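Side-chain contact in chitinase (Thermococcus chitonophagus, PDB 5XSW), which probably hydrolyses internal linkages of chitin as an endochitinase, and is seen here with a bound glycan: residues I88-S91 with P95-H98. Numbering follows the deposited sequence.
Sequences IQKS and PYPH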
loop_
_atom_site.group_PDB
_atom_site.type_symbol
_atom_site.label_atom_id
_atom_site.label_comp_id
_atom_site.label_asym_id
_atom_site.label_seq_id
_atom_site.Cartn_x
_atom_site.Cartn_y
_atom_site.Cartn_z
ATOM N N ILE A 88 -15.411 7.139 -40.687
ATOM C CA ILE A 88 -14.255 7.473 -41.503
ATOM C C ILE A 88 -14.748 8.066 -42.852
ATOM O O ILE A 88 -15.682 7.539 -43.466
ATOM C CB ILE A 88 -13.410 6.218 -41.817
ATOM C CG1 ILE A 88 -12.942 5.505 -40.543
ATOM C CG2 ILE A 88 -12.161 6.584 -42.674
ATOM C CD1 ILE A 88 -11.841 6.237 -39.856
ATOM N N GLN A 89 -14.130 9.133 -43.305
ATOM C CA GLN A 89 -14.331 9.580 -44.692
ATOM C C GLN A 89 -13.356 8.890 -45.652
ATOM O O GLN A 89 -12.144 9.077 -45.535
ATOM C CB GLN A 89 -14.151 11.075 -44.777
ATOM C CG GLN A 89 -14.356 11.624 -46.174
ATOM C CD GLN A 89 -14.494 13.110 -46.116
ATOM O OE1 GLN A 89 -15.591 13.624 -45.884
ATOM N NE2 GLN A 89 -13.367 13.824 -46.259
ATOM N N LYS A 90 -13.881 8.094 -46.588
ATOM C CA LYS A 90 -13.036 7.196 -47.408
ATOM C C LYS A 90 -11.999 7.944 -48.244
ATOM O O LYS A 90 -12.323 8.928 -48.899
ATOM C CB LYS A 90 -13.919 6.342 -48.320
ATOM C CG LYS A 90 -13.202 5.220 -49.046
ATOM C CD LYS A 90 -14.240 4.320 -49.686
ATOM C CE LYS A 90 -13.622 3.124 -50.374
ATOM N NZ LYS A 90 -14.651 2.212 -50.939
ATOM N N SER A 91 -10.754 7.486 -48.228
ATOM C CA SER A 91 -9.741 8.106 -49.066
ATOM C C SER A 91 -8.494 7.281 -48.970
ATOM O O SER A 91 -8.297 6.582 -47.972
ATOM C CB SER A 91 -9.503 9.563 -48.647
ATOM O OG SER A 91 -8.185 9.963 -48.893
ATOM N N PRO A 95 -8.459 2.466 -46.708
ATOM C CA PRO A 95 -9.303 3.377 -45.933
ATOM C C PRO A 95 -10.082 2.690 -44.785
ATOM O O PRO A 95 -10.391 3.341 -43.793
ATOM C CB PRO A 95 -10.278 3.898 -46.982
ATOM C CG PRO A 95 -10.429 2.703 -47.920
ATOM C CD PRO A 95 -9.054 2.144 -48.020
ATOM N N TYR A 96 -10.454 1.425 -44.949
ATOM C CA TYR A 96 -11.156 0.703 -43.871
ATOM C C TYR A 96 -10.240 0.477 -42.628
ATOM O O TYR A 96 -9.104 0.005 -42.766
ATOM C CB TYR A 96 -11.687 -0.644 -44.362
ATOM C CG TYR A 96 -12.569 -0.519 -45.582
ATOM C CD1 TYR A 96 -13.851 -0.019 -45.480
ATOM C CD2 TYR A 96 -12.104 -0.890 -46.845
ATOM C CE1 TYR A 96 -14.667 0.117 -46.599
ATOM C CE2 TYR A 96 -12.916 -0.771 -47.969
ATOM C CZ TYR A 96 -14.190 -0.261 -47.842
ATOM O OH TYR A 96 -15.005 -0.126 -48.940
ATOM N N PRO A 97 -10.740 0.830 -41.432
ATOM C CA PRO A 97 -10.009 0.593 -40.158
ATOM C C PRO A 97 -9.487 -0.829 -40.100
ATOM O O PRO A 97 -10.266 -1.760 -40.224
ATOM C CB PRO A 97 -11.091 0.834 -39.087
ATOM C CG PRO A 97 -11.958 1.931 -39.707
ATOM C CD PRO A 97 -12.010 1.555 -41.214
ATOM N N HIS A 98 -8.178 -0.998 -39.975
ATOM C CA HIS A 98 -7.605 -2.342 -39.987
ATOM C C HIS A 98 -6.412 -2.401 -39.019
ATOM O O HIS A 98 -5.940 -1.368 -38.522
ATOM C CB HIS A 98 -7.130 -2.746 -41.416
ATOM C CG HIS A 98 -6.157 -1.775 -41.994
ATOM N ND1 HIS A 98 -6.559 -0.579 -42.552
ATOM C CD2 HIS A 98 -4.806 -1.812 -42.106
ATOM C CE1 HIS A 98 -5.493 0.100 -42.950
ATOM N NE2 HIS A 98 -4.419 -0.632 -42.703
#
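K90 and P95 bring their CA atoms within 5.5 Å of each other as the chain turns from strand 80-89 into strand 98-104, the link between two antiparallel sheets of the N-terminal beta domain. K90 runs alongside the P95 ring, its CG 3.8 Å from P95 CB. With CG anti to the backbone N (chi1 -170°) and the chain extended beyond, the amine is carried past the proline to the phenol of Y96, where NZ donates a hydrogen bond of 3.1 Å to OH. P95 CG also lies over one face of the tyrosine ring, 4.1 Å from its plane and displaced from the centre. E8 completes the polar group, forming a salt bridge with K90 and a hydrogen bond with Y96 OH. Deeper in, I88 CG1 packs 3.8 Å from P97 CG, the two side chains overlapping flank to flank with reversed directions. H98 ND1 donates to Y96 O at 2.6 Å, nearly straight at 172°, tying down the backbone next to P97. A phenylalanine in place of Y96 would probably leave K90 NZ short of one acceptor and E8 short of the phenol, with their mutual salt bridge remaining. The contact thus pairs a buried apolar seam of isoleucine and prolines with a polar outer edge where K90, Y96 and E8 meet, and where the carboxylate of E8 probably offsets the charge of K90.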